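Local coordinates for protein thiamine monophosphate kinase (Aquifex aeolicus, PDB 1VQV) that catalyses the ATP-dependent phosphorylation of thiamine monophosphate to thiamine diphosphate, the active form of vitamin B1, and works as a homodimer, at residues 79-92 with 119-133. Residues are numbered along the deposited sequence; the frame is centred on the assembly and turned at random.
Sequences PKWALISLNLPEDL and NISKSEKIGISVFLV
L83 pairs with F131 and S85 with S129, both antiparallel and hydrogen-bonded, while on the other edge of strand 79-88 L86 N and O bond N119 O and S121 N in parallel fashion. At the far end K80 N (2.9 Å) and W81 N (3.0 Å) both donate to V133 O, a classic beta bulge. Apolar side chains then sort onto two faces. On one, I84 CG1 and V130 CG1 lie alongside each other, and L86 CD2 rests 3.8 Å from I128 CG2, next to helix 94-111. Where the sheet ends, I126 is crossed at about a right angle by two groups: its CG1, beside the backbone N (chi1 -59°), meets P89 CD at 3.6 Å, and its CD1 reaches L92 CD1 at 3.9 Å. An alanine at I126 would drop these outer carbons and is likely to leave P89 and L92 without their shared partner, opening a gap at the turn. On the other face L83 CB approaches the F131 ring at its edge, in plane, and V133 CG1 meets the W81 ring edge at 3.8 Å. F131 also stacks on F131 of the second subunit. That face also carries polar groups: S85 OG bonds weakly to OD1 of N119, which binds magnesium and ATP, and S129 OG is hydrogen-bonded to S129 OG of the second subunit. The sheet thus turns an apolar face toward helix 94-111 and a mixed one toward the dimer partner.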
ATOM      1  N   PRO B  79      13.477  -8.551  -3.073  1.00 55.32           N
ATOM      2  CA  PRO B  79      12.434  -7.620  -3.532  1.00 54.59           C
ATOM      3  C   PRO B  79      12.081  -7.841  -4.998  1.00 54.63           C
ATOM      4  O   PRO B  79      12.957  -7.815  -5.854  1.00 55.25           O
ATOM      5  CB  PRO B  79      13.069  -6.252  -3.298  1.00 55.19           C
ATOM      6  CG  PRO B  79      14.517  -6.520  -3.561  1.00 54.13           C
ATOM      7  CD  PRO B  79      14.744  -7.834  -2.836  1.00 54.78           C
ATOM      8  N   LYS B  80      10.795  -8.047  -5.279  1.00 54.90           N
ATOM      9  CA  LYS B  80      10.328  -8.283  -6.642  1.00 53.35           C
ATOM     10  C   LYS B  80       9.430  -7.191  -7.227  1.00 52.76           C
ATOM     11  O   LYS B  80       9.793  -6.562  -8.226  1.00 53.41           O
ATOM     12  CB  LYS B  80       9.617  -9.634  -6.720  1.00 56.27           C
ATOM     13  CG  LYS B  80      10.547 -10.846  -6.512  1.00 60.07           C
ATOM     14  CD  LYS B  80      11.528 -11.013  -7.688  1.00 62.58           C
ATOM     15  CE  LYS B  80      10.788 -11.390  -8.968  1.00 64.97           C
ATOM     16  NZ  LYS B  80      11.664 -11.307 -10.174  1.00 66.54           N
ATOM     17  N   TRP B  81       8.278  -6.938  -6.611  1.00 52.15           N
ATOM     18  CA  TRP B  81       7.348  -5.929  -7.147  1.00 50.73           C
ATOM     19  C   TRP B  81       6.971  -4.834  -6.162  1.00 49.88           C
ATOM     20  O   TRP B  81       6.916  -5.055  -4.959  1.00 49.16           O
ATOM     21  CB  TRP B  81       6.066  -6.611  -7.658  1.00 49.88           C
ATOM     22  CG  TRP B  81       6.344  -7.737  -8.591  1.00 49.17           C
ATOM     23  CD1 TRP B  81       6.825  -7.644  -9.867  1.00 49.72           C
ATOM     24  CD2 TRP B  81       6.316  -9.126  -8.271  1.00 49.78           C
ATOM     25  NE1 TRP B  81       7.115  -8.895 -10.357  1.00 50.26           N
ATOM     26  CE2 TRP B  81       6.813  -9.825  -9.398  1.00 50.97           C
ATOM     27  CE3 TRP B  81       5.926  -9.855  -7.132  1.00 50.57           C
ATOM     28  CZ2 TRP B  81       6.935 -11.216  -9.421  1.00 50.52           C
ATOM     29  CZ3 TRP B  81       6.048 -11.238  -7.152  1.00 50.46           C
ATOM     30  CH2 TRP B  81       6.549 -11.904  -8.292  1.00 51.30           C
ATOM     31  N   ALA B  82       6.680  -3.653  -6.692  1.00 49.84           N
ATOM     32  CA  ALA B  82       6.317  -2.527  -5.852  1.00 49.63           C
ATOM     33  C   ALA B  82       5.159  -1.682  -6.388  1.00 50.16           C
ATOM     34  O   ALA B  82       5.040  -1.455  -7.597  1.00 50.60           O
ATOM     35  CB  ALA B  82       7.532  -1.651  -5.641  1.00 49.48           C
ATOM     36  N   LEU B  83       4.305  -1.237  -5.470  1.00 51.13           N
ATOM     37  CA  LEU B  83       3.161  -0.373  -5.770  1.00 51.90           C
ATOM     38  C   LEU B  83       3.375   0.933  -4.993  1.00 52.19           C
ATOM     39  O   LEU B  83       3.471   0.926  -3.756  1.00 50.79           O
ATOM     40  CB  LEU B  83       1.839  -1.004  -5.310  1.00 51.06           C
ATOM     41  CG  LEU B  83       1.238  -2.183  -6.063  1.00 50.67           C
ATOM     42  CD1 LEU B  83      -0.090  -2.537  -5.448  1.00 51.99           C
ATOM     43  CD2 LEU B  83       1.044  -1.814  -7.512  1.00 51.85           C
ATOM     44  N   ILE B  84       3.448   2.050  -5.710  1.00 51.94           N
ATOM     45  CA  ILE B  84       3.665   3.329  -5.058  1.00 52.90           C
ATOM     46  C   ILE B  84       2.478   4.266  -5.159  1.00 51.45           C
ATOM     47  O   ILE B  84       2.083   4.688  -6.243  1.00 50.86           O
ATOM     48  CB  ILE B  84       4.909   4.027  -5.621  1.00 54.92           C
ATOM     49  CG1 ILE B  84       6.140   3.169  -5.320  1.00 55.15           C
ATOM     50  CG2 ILE B  84       5.039   5.419  -5.021  1.00 55.16           C
ATOM     51  CD1 ILE B  84       7.435   3.774  -5.741  1.00 58.48           C
ATOM     52  N   SER B  85       1.932   4.592  -3.995  1.00 49.77           N
ATOM     53  CA  SER B  85       0.779   5.461  -3.884  1.00 49.85           C
ATOM     54  C   SER B  85       1.218   6.846  -3.394  1.00 49.00           C
ATOM     55  O   SER B  85       1.884   6.974  -2.364  1.00 47.26           O
ATOM     56  CB  SER B  85      -0.229   4.821  -2.919  1.00 47.80           C
ATOM     57  OG  SER B  85      -1.461   5.510  -2.894  1.00 49.31           O
ATOM     58  N   LEU B  86       0.849   7.885  -4.137  1.00 49.46           N
ATOM     59  CA  LEU B  86       1.235   9.235  -3.755  1.00 49.94           C
ATOM     60  C   LEU B  86       0.086  10.182  -3.455  1.00 50.86           C
ATOM     61  O   LEU B  86      -0.874  10.271  -4.218  1.00 50.26           O
ATOM     62  CB  LEU B  86       2.112   9.864  -4.841  1.00 49.57           C
ATOM     63  CG  LEU B  86       3.508   9.287  -5.064  1.00 50.03           C
ATOM     64  CD1 LEU B  86       4.211  10.132  -6.099  1.00 51.03           C
ATOM     65  CD2 LEU B  86       4.302   9.288  -3.752  1.00 51.85           C
ATOM     66  N   ASN B  87       0.201  10.870  -2.320  1.00 51.94           N
ATOM     67  CA  ASN B  87      -0.760  11.880  -1.885  1.00 52.54           C
ATOM     68  C   ASN B  87      -0.002  13.182  -2.133  1.00 52.71           C
ATOM     69  O   ASN B  87       0.897  13.528  -1.371  1.00 53.57           O
ATOM     70  CB  ASN B  87      -1.050  11.760  -0.388  1.00 52.65           C
ATOM     71  CG  ASN B  87      -1.967  10.610  -0.048  1.00 53.35           C
ATOM     72  OD1 ASN B  87      -2.311  10.415   1.118  1.00 55.38           O
ATOM     73  ND2 ASN B  87      -2.377   9.841  -1.056  1.00 54.43           N
ATOM     74  N   LEU B  88      -0.357  13.906  -3.185  1.00 52.66           N
ATOM     75  CA  LEU B  88       0.354  15.133  -3.511  1.00 54.25           C
ATOM     76  C   LEU B  88      -0.491  16.401  -3.500  1.00 55.78           C
ATOM     77  O   LEU B  88      -1.641  16.401  -3.933  1.00 56.93           O
ATOM     78  CB  LEU B  88       0.997  14.990  -4.893  1.00 51.92           C
ATOM     79  CG  LEU B  88       1.815  13.717  -5.112  1.00 52.24           C
ATOM     80  CD1 LEU B  88       1.971  13.416  -6.604  1.00 50.99           C
ATOM     81  CD2 LEU B  88       3.148  13.880  -4.443  1.00 51.48           C
ATOM     82  N   PRO B  89       0.073  17.508  -2.991  1.00 57.43           N
ATOM     83  CA  PRO B  89      -0.659  18.784  -2.954  1.00 58.37           C
ATOM     84  C   PRO B  89      -0.722  19.281  -4.406  1.00 59.48           C
ATOM     85  O   PRO B  89       0.297  19.295  -5.103  1.00 57.74           O
ATOM     86  CB  PRO B  89       0.234  19.671  -2.084  1.00 57.31           C
ATOM     87  CG  PRO B  89       0.981  18.687  -1.225  1.00 57.09           C
ATOM     88  CD  PRO B  89       1.309  17.586  -2.189  1.00 57.37           C
ATOM     89  N   GLU B  90      -1.903  19.693  -4.861  1.00 62.06           N
ATOM     90  CA  GLU B  90      -2.070  20.150  -6.245  1.00 63.21           C
ATOM     91  C   GLU B  90      -1.067  21.242  -6.661  1.00 61.14           C
ATOM     92  O   GLU B  90      -0.769  21.401  -7.843  1.00 59.75           O
ATOM     93  CB  GLU B  90      -3.521  20.632  -6.491  1.00 64.85           C
ATOM     94  CG  GLU B  90      -3.824  22.026  -5.941  1.00 69.51           C
ATOM     95  CD  GLU B  90      -5.273  22.483  -6.186  1.00 73.51           C
ATOM     96  OE1 GLU B  90      -5.807  22.228  -7.294  1.00 75.35           O
ATOM     97  OE2 GLU B  90      -5.875  23.120  -5.279  1.00 74.58           O
ATOM     98  N   ASP B  91      -0.532  21.978  -5.694  1.00 60.37           N
ATOM     99  CA  ASP B  91       0.433  23.041  -5.997  1.00 60.93           C
ATOM    100  C   ASP B  91       1.889  22.607  -5.871  1.00 59.23           C
ATOM    101  O   ASP B  91       2.779  23.431  -5.676  1.00 59.48           O
ATOM    102  CB  ASP B  91       0.201  24.236  -5.080  1.00 63.20           C
ATOM    103  CG  ASP B  91       0.221  23.848  -3.629  1.00 66.03           C
ATOM    104  OD1 ASP B  91      -0.363  22.781  -3.322  1.00 67.77           O
ATOM    105  OD2 ASP B  91       0.801  24.603  -2.805  1.00 67.48           O
ATOM    106  N   LEU B  92       2.126  21.310  -5.976  1.00 57.99           N
ATOM    107  CA  LEU B  92       3.472  20.796  -5.884  1.00 57.05           C
ATOM    108  C   LEU B  92       4.168  20.938  -7.241  1.00 57.41           C
ATOM    109  O   LEU B  92       3.532  20.790  -8.288  1.00 56.71           O
ATOM    110  CB  LEU B  92       3.441  19.323  -5.474  1.00 54.37           C
ATOM    111  CG  LEU B  92       4.833  18.767  -5.182  1.00 51.69           C
ATOM    112  CD1 LEU B  92       5.386  19.472  -3.961  1.00 51.70           C
ATOM    113  CD2 LEU B  92       4.784  17.265  -4.964  1.00 51.46           C
ATOM    114  N   ASN B 119      -1.409   4.809  -7.595  1.00 65.97           N
ATOM    115  CA  ASN B 119      -2.343   5.851  -7.994  1.00 65.94           C
ATOM    116  C   ASN B 119      -1.966   7.153  -7.325  1.00 64.72           C
ATOM    117  O   ASN B 119      -1.138   7.181  -6.408  1.00 65.83           O
ATOM    118  CB  ASN B 119      -3.790   5.515  -7.592  1.00 67.73           C
ATOM    119  CG  ASN B 119      -4.017   5.592  -6.083  1.00 66.61           C
ATOM    120  OD1 ASN B 119      -3.542   6.518  -5.403  1.00 66.41           O
ATOM    121  ND2 ASN B 119      -4.759   4.619  -5.554  1.00 66.99           N
ATOM    122  N   ILE B 120      -2.598   8.235  -7.762  1.00 62.03           N
ATOM    123  CA  ILE B 120      -2.312   9.518  -7.173  1.00 59.61           C
ATOM    124  C   ILE B 120      -3.597  10.144  -6.656  1.00 59.62           C
ATOM    125  O   ILE B 120      -4.672   9.920  -7.194  1.00 59.27           O
ATOM    126  CB  ILE B 120      -1.589  10.398  -8.185  1.00 57.22           C
ATOM    127  CG1 ILE B 120      -0.303   9.687  -8.614  1.00 55.19           C
ATOM    128  CG2 ILE B 120      -1.262  11.739  -7.577  1.00 57.38           C
ATOM    129  CD1 ILE B 120       0.568  10.489  -9.544  1.00 55.83           C
ATOM    130  N   SER B 121      -3.476  10.892  -5.567  1.00 60.44           N
ATOM    131  CA  SER B 121      -4.612  11.534  -4.932  1.00 60.67           C
ATOM    132  C   SER B 121      -4.203  12.914  -4.411  1.00 61.20           C
ATOM    133  O   SER B 121      -3.072  13.085  -3.940  1.00 61.50           O
ATOM    134  CB  SER B 121      -5.086  10.661  -3.777  1.00 61.13           C
ATOM    135  OG  SER B 121      -6.159  11.274  -3.080  1.00 64.19           O
ATOM    136  N   LYS B 122      -5.108  13.893  -4.497  1.00 61.22           N
ATOM    137  CA  LYS B 122      -4.799  15.244  -4.028  1.00 60.75           C
ATOM    138  C   LYS B 122      -4.691  15.205  -2.521  1.00 60.80           C
ATOM    139  O   LYS B 122      -5.350  14.398  -1.874  1.00 61.93           O
ATOM    140  CB  LYS B 122      -5.880  16.255  -4.447  1.00 62.12           C
ATOM    141  CG  LYS B 122      -7.221  16.171  -3.697  1.00 63.85           C
ATOM    142  CD  LYS B 122      -8.128  17.403  -3.982  1.00 65.08           C
ATOM    143  CE  LYS B 122      -9.586  17.188  -3.480  1.00 65.30           C
ATOM    144  NZ  LYS B 122     -10.025  18.161  -2.421  1.00 65.55           N
ATOM    145  N   SER B 123      -3.870  16.072  -1.954  1.00 60.45           N
ATOM    146  CA  SER B 123      -3.696  16.074  -0.516  1.00 61.58           C
ATOM    147  C   SER B 123      -3.082  17.370  -0.026  1.00 62.40           C
ATOM    148  O   SER B 123      -2.273  18.000  -0.710  1.00 63.75           O
ATOM    149  CB  SER B 123      -2.796  14.904  -0.112  1.00 63.91           C
ATOM    150  OG  SER B 123      -3.492  13.969   0.703  1.00 66.23           O
ATOM    151  N   GLU B 124      -3.444  17.772   1.177  1.00 63.06           N
ATOM    152  CA  GLU B 124      -2.892  19.006   1.702  1.00 64.24           C
ATOM    153  C   GLU B 124      -1.363  18.860   1.828  1.00 63.44           C
ATOM    154  O   GLU B 124      -0.623  19.820   1.600  1.00 63.06           O
ATOM    155  CB  GLU B 124      -3.550  19.329   3.052  1.00 66.10           C
ATOM    156  CG  GLU B 124      -3.294  20.753   3.561  1.00 70.82           C
ATOM    157  CD  GLU B 124      -4.017  21.841   2.754  1.00 71.89           C
ATOM    158  OE1 GLU B 124      -5.250  22.025   2.938  1.00 72.32           O
ATOM    159  OE2 GLU B 124      -3.338  22.509   1.933  1.00 72.71           O
ATOM    160  N   LYS B 125      -0.895  17.655   2.161  1.00 62.71           N
ATOM    161  CA  LYS B 125       0.549  17.392   2.311  1.00 61.58           C
ATOM    162  C   LYS B 125       1.051  16.110   1.588  1.00 59.57           C
ATOM    163  O   LYS B 125       0.266  15.209   1.249  1.00 60.08           O
ATOM    164  CB  LYS B 125       0.915  17.325   3.804  1.00 61.83           C
ATOM    165  CG  LYS B 125       0.982  18.677   4.515  1.00 62.10           C
ATOM    166  CD  LYS B 125       2.062  19.554   3.902  1.00 64.46           C
ATOM    167  CE  LYS B 125       2.200  20.905   4.609  1.00 65.34           C
ATOM    168  NZ  LYS B 125       2.619  20.777   6.035  1.00 65.78           N
ATOM    169  N   ILE B 126       2.361  16.032   1.357  1.00 55.75           N
ATOM    170  CA  ILE B 126       2.936  14.877   0.673  1.00 53.22           C
ATOM    171  C   ILE B 126       2.927  13.619   1.544  1.00 52.77           C
ATOM    172  O   ILE B 126       3.523  13.574   2.622  1.00 52.22           O
ATOM    173  CB  ILE B 126       4.386  15.155   0.201  1.00 52.31           C
ATOM    174  CG1 ILE B 126       4.405  16.356  -0.747  1.00 52.34           C
ATOM    175  CG2 ILE B 126       4.941  13.933  -0.519  1.00 52.71           C
ATOM    176  CD1 ILE B 126       5.813  16.888  -1.099  1.00 52.32           C
ATOM    177  N   GLY B 127       2.210  12.608   1.072  1.00 52.24           N
ATOM    178  CA  GLY B 127       2.133  11.351   1.782  1.00 50.09           C
ATOM    179  C   GLY B 127       2.616  10.287   0.818  1.00 48.15           C
ATOM    180  O   GLY B 127       2.062  10.153  -0.268  1.00 45.48           O
ATOM    181  N   ILE B 128       3.659   9.553   1.198  1.00 46.44           N
ATOM    182  CA  ILE B 128       4.194   8.505   0.349  1.00 45.94           C
ATOM    183  C   ILE B 128       3.908   7.165   1.001  1.00 46.10           C
ATOM    184  O   ILE B 128       4.284   6.932   2.144  1.00 47.31           O
ATOM    185  CB  ILE B 128       5.713   8.662   0.132  1.00 45.44           C
ATOM    186  CG1 ILE B 128       6.022  10.059  -0.400  1.00 45.96           C
ATOM    187  CG2 ILE B 128       6.192   7.646  -0.882  1.00 46.31           C
ATOM    188  CD1 ILE B 128       7.477  10.315  -0.655  1.00 48.33           C
ATOM    189  N   SER B 129       3.230   6.292   0.267  1.00 45.65           N
ATOM    190  CA  SER B 129       2.872   4.978   0.772  1.00 47.87           C
ATOM    191  C   SER B 129       3.339   3.942  -0.239  1.00 48.49           C
ATOM    192  O   SER B 129       2.861   3.907  -1.369  1.00 49.13           O
ATOM    193  CB  SER B 129       1.354   4.906   0.975  1.00 49.05           C
ATOM    194  OG  SER B 129       0.950   3.665   1.517  1.00 50.92           O
ATOM    195  N   VAL B 130       4.271   3.095   0.179  1.00 49.31           N
ATOM    196  CA  VAL B 130       4.840   2.085  -0.702  1.00 49.17           C
ATOM    197  C   VAL B 130       4.468   0.660  -0.313  1.00 51.15           C
ATOM    198  O   VAL B 130       4.327   0.322   0.872  1.00 50.92           O
ATOM    199  CB  VAL B 130       6.377   2.193  -0.716  1.00 48.47           C
ATOM    200  CG1 VAL B 130       6.883   2.262  -2.137  1.00 46.37           C
ATOM    201  CG2 VAL B 130       6.814   3.404   0.081  1.00 46.96           C
ATOM    202  N   PHE B 131       4.328  -0.176  -1.333  1.00 51.87           N
ATOM    203  CA  PHE B 131       3.971  -1.569  -1.147  1.00 54.94           C
ATOM    204  C   PHE B 131       4.991  -2.402  -1.885  1.00 53.22           C
ATOM    205  O   PHE B 131       5.299  -2.137  -3.040  1.00 53.89           O
ATOM    206  CB  PHE B 131       2.572  -1.810  -1.719  1.00 59.02           C
ATOM    207  CG  PHE B 131       2.146  -3.260  -1.767  1.00 62.97           C
ATOM    208  CD1 PHE B 131       2.026  -4.021  -0.596  1.00 63.92           C
ATOM    209  CD2 PHE B 131       1.773  -3.839  -2.987  1.00 64.37           C
ATOM    210  CE1 PHE B 131       1.534  -5.334  -0.642  1.00 65.34           C
ATOM    211  CE2 PHE B 131       1.281  -5.144  -3.045  1.00 65.46           C
ATOM    212  CZ  PHE B 131       1.158  -5.893  -1.874  1.00 65.90           C
ATOM    213  N   LEU B 132       5.501  -3.425  -1.225  1.00 52.22           N
ATOM    214  CA  LEU B 132       6.494  -4.257  -1.857  1.00 52.80           C
ATOM    215  C   LEU B 132       6.282  -5.728  -1.617  1.00 53.30           C
ATOM    216  O   LEU B 132       6.015  -6.160  -0.495  1.00 53.17           O
ATOM    217  CB  LEU B 132       7.871  -3.868  -1.358  1.00 53.05           C
ATOM    218  CG  LEU B 132       9.038  -4.665  -1.921  1.00 52.49           C
ATOM    219  CD1 LEU B 132       9.187  -4.407  -3.397  1.00 52.30           C
ATOM    220  CD2 LEU B 132      10.294  -4.251  -1.198  1.00 54.18           C
ATOM    221  N   VAL B 133       6.411  -6.493  -2.689  1.00 53.58           N
ATOM    222  CA  VAL B 133       6.271  -7.925  -2.597  1.00 54.44           C
ATOM    223  C   VAL B 133       7.611  -8.564  -2.908  1.00 55.10           C
ATOM    224  O   VAL B 133       8.273  -8.176  -3.872  1.00 54.21           O
ATOM    225  CB  VAL B 133       5.255  -8.447  -3.584  1.00 53.98           C
ATOM    226  CG1 VAL B 133       5.122  -9.948  -3.411  1.00 53.86           C
ATOM    227  CG2 VAL B 133       3.931  -7.746  -3.371  1.00 53.33           C
TER